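Local atomic coordinates of xyloglucan-specific endo-beta-1,4-glucanase (PDB entry 4W88), a protein that hydrolyses internal beta-1,4-glucosidic linkages of xyloglucan, as a glycoside hydrolase family 5 endo-glucanase of a rumen bacterium. Residues A[19-24]-A[32-37]; A[57-62]-A[101-106]; A[126-131]-A[142-147]. The protein carries 1 engineered substitution. One frame throughout, in Å; residues are numbered along the deposited sequence.

Contact 1. Residues A[19-24]-A[32-37]; sequences GNTLDA and NAETSW
The indole of Trp-37 lies with one face over Ala-24 and with an edge turned to Asn-20. Ala-24 CA sits 3.6 Å from the centroid of the six-membered ring and 8° off its normal, a CH-pi contact, while the methyl CB rests nearer the ring fusion, 3.4 Å from Trp-37 CD2. At the edge, Asn-20 CG comes within 3.6 Å of Trp-37 CE3, the amide plane standing 75° from the ring. Elsewhere in the contact, Glu-34 has CG anti to the backbone N (chi1 -178°) and an extended chain, which lays its methylenes alongside Thr-21 CG2 and Leu-22 CD2. Its carboxylate goes on to Thr-42 and to a salt bridge with Arg-83. No direct hydrogen bond joins 19-24 to 32-37; water takes that place. One molecule donates to Asn-20 O and to Glu-34 O (2.7 Å from the water) and accepts from Trp-37 N; a second links Asn-20 ND2 to Trp-37 O. The Asp-23 carboxylate accepts from Asn-20 N and, 2.7 Å from OD1, from Thr-21 N, bracing the start of the type I turn Thr-21 to Ala-24, which Ala-24 N closes on Thr-21 O. Two parts of the loop between strand 15-18 and helix 44-53 thus meet; between the two segments themselves, shape and bridging water stand in for direct polar pairing.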
ATOM      1  N   GLY A  19      -1.109  -7.544   6.148  1.00 14.61           N
ATOM      2  CA  GLY A  19      -2.412  -7.608   5.513  1.00 15.36           C
ATOM      3  C   GLY A  19      -3.507  -8.298   6.345  1.00 16.82           C
ATOM      4  O   GLY A  19      -3.217  -9.164   7.165  1.00 16.40           O
ATOM      5  N   ASN A  20      -4.775  -7.907   6.114  1.00 16.04           N
ATOM      6  CA  ASN A  20      -5.956  -8.538   6.737  1.00 16.06           C
ATOM      7  C   ASN A  20      -5.909  -8.443   8.276  1.00 15.84           C
ATOM      8  O   ASN A  20      -6.231  -9.429   8.977  1.00 18.25           O
ATOM      9  CB  ASN A  20      -6.149 -10.000   6.266  1.00 17.39           C
ATOM     10  CG  ASN A  20      -6.820 -10.097   4.906  1.00 16.55           C
ATOM     11  OD1 ASN A  20      -6.831  -9.127   4.089  1.00 18.05           O
ATOM     12  ND2 ASN A  20      -7.315 -11.256   4.599  1.00 20.00           N
ATOM     13  N   THR A  21      -5.386  -7.290   8.730  1.00 15.73           N
ATOM     14  CA  THR A  21      -5.074  -7.061  10.179  1.00 14.27           C
ATOM     15  C   THR A  21      -5.770  -5.771  10.613  1.00 16.76           C
ATOM     16  O   THR A  21      -6.993  -5.823  10.800  1.00 16.71           O
ATOM     17  CB  THR A  21      -3.572  -7.185  10.397  1.00 16.24           C
ATOM     18  OG1 THR A  21      -3.091  -8.417   9.823  1.00 16.32           O
ATOM     19  CG2 THR A  21      -3.177  -7.107  11.804  1.00 16.84           C
ATOM     20  N   LEU A  22      -5.071  -4.629  10.684  1.00 15.22           N
ATOM     21  CA  LEU A  22      -5.740  -3.396  11.063  1.00 14.69           C
ATOM     22  C   LEU A  22      -6.706  -2.883   9.968  1.00 14.18           C
ATOM     23  O   LEU A  22      -7.535  -1.999  10.217  1.00 15.99           O
ATOM     24  CB  LEU A  22      -4.738  -2.354  11.461  1.00 13.78           C
ATOM     25  CG  LEU A  22      -3.850  -2.761  12.647  1.00 16.46           C
ATOM     26  CD1 LEU A  22      -2.877  -1.633  12.878  1.00 16.72           C
ATOM     27  CD2 LEU A  22      -4.651  -2.968  13.913  1.00 19.02           C
ATOM     28  N   ASP A  23      -6.584  -3.445   8.772  1.00 14.90           N
ATOM     29  CA  ASP A  23      -7.443  -3.177   7.637  1.00 14.95           C
ATOM     30  C   ASP A  23      -8.714  -3.979   7.658  1.00 13.87           C
ATOM     31  O   ASP A  23      -9.645  -3.663   6.906  1.00 16.42           O
ATOM     32  CB  ASP A  23      -6.731  -3.433   6.287  1.00 17.03           C
ATOM     33  CG  ASP A  23      -5.922  -4.740   6.259  1.00 18.51           C
ATOM     34  OD1 ASP A  23      -5.153  -5.060   7.223  1.00 16.41           O
ATOM     35  OD2 ASP A  23      -6.014  -5.444   5.202  1.00 16.98           O
ATOM     36  N   ALA A  24      -8.755  -5.008   8.488  1.00 15.95           N
ATOM     37  CA  ALA A  24      -9.965  -5.796   8.616  1.00 17.29           C
ATOM     38  C   ALA A  24     -11.135  -4.972   9.169  1.00 15.78           C
ATOM     39  O   ALA A  24     -10.958  -4.123  10.015  1.00 18.15           O
ATOM     40  CB  ALA A  24      -9.709  -7.017   9.488  1.00 16.17           C
ATOM     41  N   ASN A  32     -10.880  -5.172  18.534  1.00 21.85           N
ATOM     42  CA  ASN A  32     -11.022  -6.500  18.067  1.00 23.08           C
ATOM     43  C   ASN A  32     -11.152  -6.631  16.552  1.00 17.42           C
ATOM     44  O   ASN A  32     -11.073  -7.752  16.008  1.00 21.38           O
ATOM     45  CB  ASN A  32     -12.150  -7.206  18.784  1.00 29.70           C
ATOM     46  CG  ASN A  32     -11.830  -7.370  20.235  1.00 36.00           C
ATOM     47  OD1 ASN A  32     -10.675  -7.688  20.641  1.00 37.17           O
ATOM     48  ND2 ASN A  32     -12.792  -7.086  21.036  1.00 51.47           N
ATOM     49  N   ALA A  33     -11.310  -5.470  15.869  1.00 16.70           N
ATOM     50  CA  ALA A  33     -11.281  -5.475  14.384  1.00 18.46           C
ATOM     51  C   ALA A  33     -10.026  -6.139  13.870  1.00 18.21           C
ATOM     52  O   ALA A  33     -10.049  -6.837  12.835  1.00 18.94           O
ATOM     53  CB  ALA A  33     -11.377  -4.067  13.820  1.00 20.34           C
ATOM     54  N   GLU A  34      -8.924  -5.953  14.618  1.00 17.67           N
ATOM     55  CA  GLU A  34      -7.624  -6.478  14.221  1.00 17.48           C
ATOM     56  C   GLU A  34      -7.595  -7.991  13.951  1.00 18.75           C
ATOM     57  O   GLU A  34      -6.936  -8.423  13.020  1.00 18.39           O
ATOM     58  CB  GLU A  34      -6.550  -6.115  15.239  1.00 17.59           C
ATOM     59  CG  GLU A  34      -5.158  -6.604  14.855  1.00 19.59           C
ATOM     60  CD  GLU A  34      -4.065  -6.126  15.773  1.00 15.54           C
ATOM     61  OE1 GLU A  34      -4.418  -5.488  16.822  1.00 19.33           O
ATOM     62  OE2 GLU A  34      -2.864  -6.429  15.530  1.00 18.12           O
ATOM     63  N   THR A  35      -8.381  -8.745  14.721  1.00 17.22           N
ATOM     64  CA  THR A  35      -8.410 -10.184  14.662  1.00 19.61           C
ATOM     65  C   THR A  35      -9.653 -10.700  13.962  1.00 19.07           C
ATOM     66  O   THR A  35      -9.867 -11.912  13.890  1.00 19.86           O
ATOM     67  CB  THR A  35      -8.307 -10.791  16.066  1.00 20.23           C
ATOM     68  OG1 THR A  35      -9.370 -10.275  16.888  1.00 21.31           O
ATOM     69  CG2 THR A  35      -6.983 -10.437  16.683  1.00 23.67           C
ATOM     70  N   SER A  36     -10.466  -9.780  13.428  1.00 18.52           N
ATOM     71  CA  SER A  36     -11.827 -10.119  12.929  1.00 18.48           C
ATOM     72  C   SER A  36     -11.767 -10.953  11.634  1.00 21.86           C
ATOM     73  O   SER A  36     -12.724 -11.567  11.267  1.00 21.36           O
ATOM     74  CB  SER A  36     -12.669  -8.839  12.749  1.00 18.73           C
ATOM     75  OG  SER A  36     -12.214  -8.018  11.694  1.00 19.24           O
ATOM     76  N   TRP A  37     -10.630 -10.942  10.954  1.00 18.56           N
ATOM     77  CA  TRP A  37     -10.481 -11.736   9.736  1.00 19.86           C
ATOM     78  C   TRP A  37      -9.549 -12.911   9.928  1.00 20.03           C
ATOM     79  O   TRP A  37      -8.988 -13.467   8.960  1.00 21.32           O
ATOM     80  CB  TRP A  37     -10.053 -10.861   8.572  1.00 18.12           C
ATOM     81  CG  TRP A  37     -11.079  -9.900   8.031  1.00 19.01           C
ATOM     82  CD1 TRP A  37     -12.379  -9.826   8.398  1.00 24.39           C
ATOM     83  CD2 TRP A  37     -10.919  -8.970   6.949  1.00 18.04           C
ATOM     84  NE1 TRP A  37     -13.029  -8.913   7.614  1.00 19.39           N
ATOM     85  CE2 TRP A  37     -12.149  -8.349   6.752  1.00 17.83           C
ATOM     86  CE3 TRP A  37      -9.850  -8.584   6.157  1.00 17.69           C
ATOM     87  CZ2 TRP A  37     -12.362  -7.395   5.781  1.00 20.82           C
ATOM     88  CZ3 TRP A  37     -10.042  -7.633   5.185  1.00 19.81           C
ATOM     89  CH2 TRP A  37     -11.281  -7.015   5.013  1.00 19.16           C
TER
HETATM   90  O   HOH W   1      -7.682 -10.316  11.198  1.00 17.36           O
HETATM   91  O   HOH W   2      -7.069 -13.263   6.716  1.00 29.55           O

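Contact 2. Residues A[57-62]-A[101-106]; sequences AIRIPV and DTHHET
At the C-terminal ends of two neighbouring barrel strands, 57-60 and 97-101, this contact lies at the mouth of the TIM barrel, where the active site of family 5 enzymes is found, and beside a bound Tris molecule. Asp-101 is its hub. With chi1 at 83°, CG stands between the backbone N and the carbonyl carbon, and the two carboxylate oxygens serve different partners. OD1 receives the backbone N-H of Val-62, 3.0 Å from Val-62 N, almost in line with its C-O bond. OD2 uses its syn lone pair for His-103 ND1 at 2.7 Å, in the plane of the imidazole and nearly straight at 173°. The same OD2 lies over one face of the Arg-59 guanidinium, 3.4 Å from NH2; this is a salt bridge of charge alone, since the oxygen lies well out of the guanidinium plane and no N-H points at it. Carried inward on an extended chain, NE, NH1 and NH2 of Arg-59 instead bond to Glu-145, to Glu-271 and Asn-17, and to Asn-148. Pro-61 closes over the imidazole: its CB makes a CH-pi contact with one face of His-103, 3.6 Å from the ring centroid and 25° off the normal. Arg-59 NH1 is near the edge of that ring, 3.8 Å from His-103 CE1. Beyond the bond to Asp-101, His-103 NE2 hydrogen-bonds to O3 of the Tris. The side chain of Val-62 turns to helix 78-92, packing on Trp-80 and Val-84. The in-plane bond from ND1 to OD2 restrains the turn of the His-103 ring about CB-CG, with NE2 presented to the Tris; Asp-101 is thus probably a second-shell residue, orienting a histidine that contacts this ligand.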
ATOM      1  N   ALA A  57      11.134  -2.690   5.500  1.00 17.21           N
ATOM      2  CA  ALA A  57      10.074  -1.723   5.345  1.00 17.17           C
ATOM      3  C   ALA A  57       8.779  -2.480   5.497  1.00 14.43           C
ATOM      4  O   ALA A  57       8.616  -3.616   4.991  1.00 15.93           O
ATOM      5  CB  ALA A  57      10.167  -1.075   3.972  1.00 18.42           C
ATOM      6  N   ILE A  58       7.839  -1.854   6.178  1.00 14.86           N
ATOM      7  CA  ILE A  58       6.521  -2.462   6.482  1.00 14.73           C
ATOM      8  C   ILE A  58       5.441  -1.431   6.125  1.00 14.42           C
ATOM      9  O   ILE A  58       5.505  -0.264   6.520  1.00 16.42           O
ATOM     10  CB  ILE A  58       6.396  -2.912   7.975  1.00 14.94           C
ATOM     11  CG1 ILE A  58       5.081  -3.616   8.241  1.00 15.61           C
ATOM     12  CG2 ILE A  58       6.655  -1.765   8.971  1.00 17.40           C
ATOM     13  CD1 ILE A  58       5.043  -4.320   9.593  1.00 17.85           C
ATOM     14  N   ARG A  59       4.419  -1.915   5.413  1.00 15.17           N
ATOM     15  CA  ARG A  59       3.208  -1.174   5.160  1.00 13.82           C
ATOM     16  C   ARG A  59       2.150  -1.736   6.170  1.00 14.60           C
ATOM     17  O   ARG A  59       1.962  -2.962   6.270  1.00 13.82           O
ATOM     18  CB  ARG A  59       2.770  -1.255   3.714  1.00 14.43           C
ATOM     19  CG  ARG A  59       1.462  -0.529   3.429  1.00 16.49           C
ATOM     20  CD  ARG A  59       1.368  -0.395   1.908  1.00 14.47           C
ATOM     21  NE  ARG A  59       0.247   0.314   1.286  1.00 15.09           N
ATOM     22  CZ  ARG A  59      -0.838  -0.254   0.809  1.00 16.35           C
ATOM     23  NH1 ARG A  59      -1.125  -1.520   1.008  1.00 14.35           N
ATOM     24  NH2 ARG A  59      -1.620   0.481   0.038  1.00 15.94           N
ATOM     25  N   ILE A  60       1.512  -0.796   6.897  1.00 13.63           N
ATOM     26  CA  ILE A  60       0.523  -1.101   7.898  1.00 15.22           C
ATOM     27  C   ILE A  60      -0.779  -0.558   7.398  1.00 14.34           C
ATOM     28  O   ILE A  60      -1.112   0.646   7.560  1.00 15.94           O
ATOM     29  CB  ILE A  60       0.894  -0.459   9.238  1.00 15.68           C
ATOM     30  CG1 ILE A  60       2.289  -0.974   9.706  1.00 16.84           C
ATOM     31  CG2 ILE A  60      -0.151  -0.758  10.310  1.00 16.51           C
ATOM     32  CD1 ILE A  60       2.950  -0.263  10.855  1.00 18.64           C
ATOM     33  N   PRO A  61      -1.530  -1.410   6.692  1.00 13.39           N
ATOM     34  CA  PRO A  61      -2.832  -0.940   6.209  1.00 13.67           C
ATOM     35  C   PRO A  61      -3.816  -0.864   7.355  1.00 13.04           C
ATOM     36  O   PRO A  61      -3.892  -1.766   8.183  1.00 15.78           O
ATOM     37  CB  PRO A  61      -3.224  -2.007   5.217  1.00 16.11           C
ATOM     38  CG  PRO A  61      -2.471  -3.221   5.616  1.00 20.88           C
ATOM     39  CD  PRO A  61      -1.208  -2.768   6.247  1.00 14.97           C
ATOM     40  N   VAL A  62      -4.594   0.210   7.364  1.00 14.66           N
ATOM     41  CA  VAL A  62      -5.530   0.454   8.443  1.00 13.06           C
ATOM     42  C   VAL A  62      -6.871   0.936   7.872  1.00 13.32           C
ATOM     43  O   VAL A  62      -6.895   1.877   7.080  1.00 14.47           O
ATOM     44  CB  VAL A  62      -5.051   1.499   9.427  1.00 16.52           C
ATOM     45  CG1 VAL A  62      -6.004   1.624  10.577  1.00 15.10           C
ATOM     46  CG2 VAL A  62      -3.676   1.154   9.982  1.00 14.40           C
ATOM     47  N   ASP A 101      -1.318   3.730   5.910  1.00 15.55           N
ATOM     48  CA  ASP A 101      -2.345   4.181   5.001  1.00 14.83           C
ATOM     49  C   ASP A 101      -3.713   4.362   5.664  1.00 15.28           C
ATOM     50  O   ASP A 101      -3.858   4.133   6.875  1.00 16.05           O
ATOM     51  CB  ASP A 101      -2.442   3.284   3.760  1.00 15.56           C
ATOM     52  CG  ASP A 101      -3.277   2.006   3.920  1.00 14.04           C
ATOM     53  OD1 ASP A 101      -3.920   1.801   4.933  1.00 14.72           O
ATOM     54  OD2 ASP A 101      -3.308   1.226   2.859  1.00 16.27           O
ATOM     55  N   THR A 102      -4.690   4.804   4.866  1.00 14.23           N
ATOM     56  CA  THR A 102      -6.092   4.430   5.106  1.00 14.58           C
ATOM     57  C   THR A 102      -6.395   3.352   4.048  1.00 16.27           C
ATOM     58  O   THR A 102      -5.835   3.376   2.937  1.00 15.60           O
ATOM     59  CB  THR A 102      -7.071   5.610   4.999  1.00 14.22           C
ATOM     60  OG1 THR A 102      -7.299   6.033   3.619  1.00 15.86           O
ATOM     61  CG2 THR A 102      -6.667   6.766   5.854  1.00 17.99           C
ATOM     62  N   HIS A 103      -7.315   2.450   4.356  1.00 14.20           N
ATOM     63  CA  HIS A 103      -7.426   1.231   3.607  1.00 13.67           C
ATOM     64  C   HIS A 103      -8.856   1.011   3.051  1.00 14.26           C
ATOM     65  O   HIS A 103      -9.189   1.674   2.058  1.00 16.21           O
ATOM     66  CB  HIS A 103      -6.799   0.032   4.319  1.00 14.52           C
ATOM     67  CG  HIS A 103      -6.246  -0.971   3.350  1.00 13.94           C
ATOM     68  ND1 HIS A 103      -5.032  -0.784   2.707  1.00 15.50           N
ATOM     69  CD2 HIS A 103      -6.716  -2.171   2.923  1.00 14.90           C
ATOM     70  CE1 HIS A 103      -4.803  -1.823   1.921  1.00 15.29           C
ATOM     71  NE2 HIS A 103      -5.806  -2.666   2.036  1.00 16.41           N
ATOM     72  N   HIS A 104      -9.670   0.147   3.657  1.00 14.50           N
ATOM     73  CA  HIS A 104     -10.963  -0.225   3.070  1.00 14.70           C
ATOM     74  C   HIS A 104     -12.054   0.825   3.384  1.00 14.90           C
ATOM     75  O   HIS A 104     -13.249   0.483   3.603  1.00 16.48           O
ATOM     76  CB  HIS A 104     -11.413  -1.604   3.548  1.00 15.84           C
ATOM     77  CG  HIS A 104     -10.586  -2.724   2.966  1.00 15.59           C
ATOM     78  ND1 HIS A 104     -10.321  -2.852   1.594  1.00 16.49           N
ATOM     79  CD2 HIS A 104      -9.950  -3.758   3.580  1.00 17.20           C
ATOM     80  CE1 HIS A 104      -9.592  -3.929   1.418  1.00 19.21           C
ATOM     81  NE2 HIS A 104      -9.352  -4.486   2.600  1.00 17.32           N
ATOM     82  N   GLU A 105     -11.636   2.079   3.442  1.00 16.07           N
ATOM     83  CA  GLU A 105     -12.556   3.217   3.489  1.00 15.36           C
ATOM     84  C   GLU A 105     -13.551   3.183   2.325  1.00 13.63           C
ATOM     85  O   GLU A 105     -14.666   3.674   2.429  1.00 16.92           O
ATOM     86  CB  GLU A 105     -11.793   4.546   3.422  1.00 15.32           C
ATOM     87  CG  GLU A 105     -10.593   4.639   4.353  1.00 15.42           C
ATOM     88  CD  GLU A 105     -10.803   4.301   5.847  1.00 17.35           C
ATOM     89  OE1 GLU A 105     -11.942   4.473   6.361  1.00 16.90           O
ATOM     90  OE2 GLU A 105      -9.831   3.803   6.489  1.00 17.67           O
ATOM     91  N   THR A 106     -13.092   2.527   1.265  1.00 16.46           N
ATOM     92  CA  THR A 106     -13.805   2.322   0.003  1.00 19.48           C
ATOM     93  C   THR A 106     -15.070   1.415   0.173  1.00 17.28           C
ATOM     94  O   THR A 106     -15.965   1.386  -0.733  1.00 21.24           O
ATOM     95  CB  THR A 106     -12.830   1.681  -1.013  1.00 19.91           C
ATOM     96  OG1 THR A 106     -11.995   0.661  -0.391  1.00 20.91           O
ATOM     97  CG2 THR A 106     -11.962   2.773  -1.642  1.00 18.42           C
TER

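Contact 3. Residues A[126-131]-A[142-147]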
ATOM      1  N   ALA A 126     -10.077  15.414   7.582  1.00 17.93           N
ATOM      2  CA  ALA A 126     -10.307  15.266   8.976  1.00 17.42           C
ATOM      3  C   ALA A 126      -9.610  14.071   9.634  1.00 16.30           C
ATOM      4  O   ALA A 126      -9.100  14.167  10.782  1.00 19.49           O
ATOM      5  CB  ALA A 126     -11.786  15.256   9.281  1.00 20.85           C
ATOM      6  N   ILE A 127      -9.546  12.938   8.895  1.00 16.32           N
ATOM      7  CA  ILE A 127      -8.930  11.734   9.411  1.00 15.94           C
ATOM      8  C   ILE A 127      -7.408  12.042   9.428  1.00 14.48           C
ATOM      9  O   ILE A 127      -6.739  11.746  10.431  1.00 16.45           O
ATOM     10  CB  ILE A 127      -9.271  10.556   8.512  1.00 16.52           C
ATOM     11  CG1 ILE A 127     -10.784  10.168   8.628  1.00 17.78           C
ATOM     12  CG2 ILE A 127      -8.397   9.327   8.838  1.00 17.69           C
ATOM     13  CD1 ILE A 127     -11.245   9.235   7.526  1.00 21.25           C
ATOM     14  N   TRP A 128      -6.876  12.567   8.308  1.00 15.36           N
ATOM     15  CA  TRP A 128      -5.450  12.766   8.195  1.00 16.68           C
ATOM     16  C   TRP A 128      -4.932  13.836   9.125  1.00 16.77           C
ATOM     17  O   TRP A 128      -3.760  13.732   9.579  1.00 17.31           O
ATOM     18  CB  TRP A 128      -5.019  12.963   6.753  1.00 15.54           C
ATOM     19  CG  TRP A 128      -4.809  11.655   6.075  1.00 16.03           C
ATOM     20  CD1 TRP A 128      -5.604  11.073   5.132  1.00 16.06           C
ATOM     21  CD2 TRP A 128      -3.800  10.714   6.396  1.00 15.22           C
ATOM     22  NE1 TRP A 128      -5.102   9.798   4.830  1.00 16.91           N
ATOM     23  CE2 TRP A 128      -3.986   9.578   5.586  1.00 15.77           C
ATOM     24  CE3 TRP A 128      -2.699  10.746   7.271  1.00 14.18           C
ATOM     25  CZ2 TRP A 128      -3.117   8.466   5.637  1.00 17.47           C
ATOM     26  CZ3 TRP A 128      -1.876   9.638   7.337  1.00 15.87           C
ATOM     27  CH2 TRP A 128      -2.092   8.503   6.555  1.00 18.55           C
ATOM     28  N   LYS A 129      -5.731  14.875   9.422  1.00 15.22           N
ATOM     29  CA  LYS A 129      -5.273  15.840  10.439  1.00 17.61           C
ATOM     30  C   LYS A 129      -4.994  15.114  11.764  1.00 15.82           C
ATOM     31  O   LYS A 129      -3.975  15.397  12.410  1.00 17.93           O
ATOM     32  CB  LYS A 129      -6.298  16.968  10.625  1.00 17.09           C
ATOM     33  CG  LYS A 129      -6.055  17.986  11.746  1.00 21.94           C
ATOM     34  CD  LYS A 129      -7.093  19.121  11.677  1.00 29.89           C
ATOM     35  CE  LYS A 129      -6.746  20.331  12.499  1.00 45.56           C
ATOM     36  NZ  LYS A 129      -6.988  20.035  13.872  1.00 57.90           N
ATOM     37  N   GLN A 130      -5.911  14.198  12.165  1.00 17.48           N
ATOM     38  CA  GLN A 130      -5.754  13.483  13.399  1.00 17.90           C
ATOM     39  C   GLN A 130      -4.566  12.548  13.375  1.00 15.64           C
ATOM     40  O   GLN A 130      -3.809  12.466  14.383  1.00 17.89           O
ATOM     41  CB  GLN A 130      -6.992  12.695  13.780  1.00 16.81           C
ATOM     42  CG  GLN A 130      -8.198  13.542  14.021  1.00 17.25           C
ATOM     43  CD  GLN A 130      -9.422  12.673  14.220  1.00 16.13           C
ATOM     44  OE1 GLN A 130      -9.606  11.991  15.238  1.00 19.57           O
ATOM     45  NE2 GLN A 130     -10.244  12.634  13.181  1.00 16.77           N
ATOM     46  N   LEU A 131      -4.391  11.837  12.271  1.00 15.54           N
ATOM     47  CA  LEU A 131      -3.246  10.892  12.147  1.00 15.31           C
ATOM     48  C   LEU A 131      -1.929  11.648  12.163  1.00 17.48           C
ATOM     49  O   LEU A 131      -1.000  11.277  12.845  1.00 16.82           O
ATOM     50  CB  LEU A 131      -3.373  10.022  10.906  1.00 16.32           C
ATOM     51  CG  LEU A 131      -4.535   9.010  10.961  1.00 14.77           C
ATOM     52  CD1 LEU A 131      -4.542   8.338   9.560  1.00 15.48           C
ATOM     53  CD2 LEU A 131      -4.344   8.056  12.078  1.00 16.37           C
ATOM     54  N   LEU A 142       8.970   7.101   8.694  1.00 15.96           N
ATOM     55  CA  LEU A 142       7.505   6.907   8.639  1.00 15.47           C
ATOM     56  C   LEU A 142       6.950   7.805   7.497  1.00 15.61           C
ATOM     57  O   LEU A 142       7.119   9.036   7.493  1.00 18.32           O
ATOM     58  CB  LEU A 142       6.824   7.289   9.951  1.00 17.71           C
ATOM     59  CG  LEU A 142       5.260   7.286   9.989  1.00 16.71           C
ATOM     60  CD1 LEU A 142       4.751   5.913   9.667  1.00 17.48           C
ATOM     61  CD2 LEU A 142       4.769   7.682  11.343  1.00 18.18           C
HETATM   62  N   MSE A 143       6.219   7.150   6.569  1.00 17.53           N
HETATM   63  CA  MSE A 143       5.592   7.770   5.421  1.00 16.83           C
HETATM   64  C   MSE A 143       4.108   7.515   5.498  1.00 14.15           C
HETATM   65  O   MSE A 143       3.657   6.521   6.148  1.00 15.50           O
HETATM   66  CB  MSE A 143       6.180   7.098   4.194  1.00 16.96           C
HETATM   67  CG  MSE A 143       7.696   7.189   4.163  1.00 17.76           C
HETATM   68 SE   MSE A 143       8.476   6.453   2.505  1.00 20.06          SE
HETATM   69  CE  MSE A 143       8.452   4.566   2.914  1.00 26.58           C
ATOM     70  N   PHE A 144       3.321   8.436   4.941  1.00 14.40           N
ATOM     71  CA  PHE A 144       1.873   8.330   4.931  1.00 13.89           C
ATOM     72  C   PHE A 144       1.403   8.135   3.487  1.00 13.72           C
ATOM     73  O   PHE A 144       1.838   8.853   2.576  1.00 16.82           O
ATOM     74  CB  PHE A 144       1.191   9.605   5.453  1.00 15.25           C
ATOM     75  CG  PHE A 144       1.502   9.998   6.880  1.00 14.21           C
ATOM     76  CD1 PHE A 144       1.912   9.097   7.888  1.00 17.56           C
ATOM     77  CD2 PHE A 144       1.247  11.331   7.264  1.00 16.84           C
ATOM     78  CE1 PHE A 144       2.170   9.542   9.180  1.00 18.29           C
ATOM     79  CE2 PHE A 144       1.438  11.737   8.554  1.00 15.41           C
ATOM     80  CZ  PHE A 144       1.894  10.842   9.516  1.00 17.31           C
ATOM     81  N   GLU A 145       0.464   7.198   3.320  1.00 15.38           N
ATOM     82  CA  GLU A 145      -0.178   6.930   2.030  1.00 14.80           C
ATOM     83  C   GLU A 145      -1.669   7.209   2.184  1.00 16.85           C
ATOM     84  O   GLU A 145      -2.393   6.580   2.958  1.00 14.95           O
ATOM     85  CB  GLU A 145       0.114   5.477   1.599  1.00 15.40           C
ATOM     86  CG  GLU A 145      -0.515   5.066   0.239  1.00 15.95           C
ATOM     87  CD  GLU A 145      -0.108   3.631  -0.169  1.00 14.16           C
ATOM     88  OE1 GLU A 145       0.494   2.945   0.699  1.00 19.48           O
ATOM     89  OE2 GLU A 145      -0.435   3.196  -1.324  1.00 17.59           O
ATOM     90  N   GLY A 146      -2.120   8.282   1.516  1.00 15.00           N
ATOM     91  CA  GLY A 146      -3.402   8.890   1.861  1.00 16.04           C
ATOM     92  C   GLY A 146      -4.634   7.987   1.717  1.00 15.14           C
ATOM     93  O   GLY A 146      -5.510   7.996   2.591  1.00 15.73           O
HETATM   94  N   MSE A 147      -4.620   7.173   0.647  1.00 15.67           N
HETATM   95  CA  MSE A 147      -5.757   6.335   0.262  1.00 16.12           C
HETATM   96  C   MSE A 147      -5.228   5.036  -0.292  1.00 16.33           C
HETATM   97  O   MSE A 147      -4.079   4.950  -0.767  1.00 16.10           O
HETATM   98  CB  MSE A 147      -6.646   7.008  -0.829  1.00 15.78           C
HETATM   99  CG  MSE A 147      -7.133   8.369  -0.366  1.00 15.70           C
HETATM  100 SE   MSE A 147      -8.253   9.189  -1.782  1.00 18.58          SE
HETATM  101  CE  MSE A 147      -6.838   9.935  -2.891  1.00 19.20           C
TER
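Segment 126-131 of helix 117-134 runs antiparallel to strand 142-145 (173°), their axes approaching to 11.3 Å. This is the layering of a TIM barrel, in which the helix preceding a strand packs against the outside of the sheet. Trp-128 spans the gap. Its indole N-H reaches past the strand end to the carbonyl of Gly-146, NE1 to O 2.9 Å, in the carbonyl plane and on a lone pair, at an N-H...O angle of 156°. The far rim of the indole lies over one face of Phe-144, with CZ3 3.4 Å from Phe-144 CG. The two rings meet obliquely, their planes at 37° and the centroids 5.0 Å apart. Phe-144 reaches outward and also packs on Phe-177 and Val-181 of helix 164-182. An alanine in place of Trp-128 would probably leave Gly-146 O without this donor, though still with Thr-102 OG1 as a partner, and open a gap beside the Phe-144 ring. Glu-145, alternating with Phe-144, points into the barrel, where its OE2 bonds to His-200 and Thr-270. From the helix itself, Leu-131 CD1 lies 3.6 Å above the plane of the Trp-128 indole, toward its rim.

Overall arrangement
The three contacts follow one another along the chain, and each is centred on a different part of the eight-stranded parallel barrel. Contact 1 lies in the loop after strand 15-18, contact 2 at the ends of strands 57-60 and 97-101, and contact 3 between strand 142-145 and its preceding helix. Contacts 1 and 2 have centres about 11 Å apart, and Asp-23, close to the bound Tris, packs on Pro-61 and His-103. Contacts 2 and 3, centres about 10 Å apart, share the Arg-59 to Glu-145 salt bridge inside the barrel; outside it, Thr-102 packs on Trp-128. Contacts 1 and 3, centres about 19 Å apart, do not touch. Contact 2 therefore joins the Tris-side loop to the helix-strand layer.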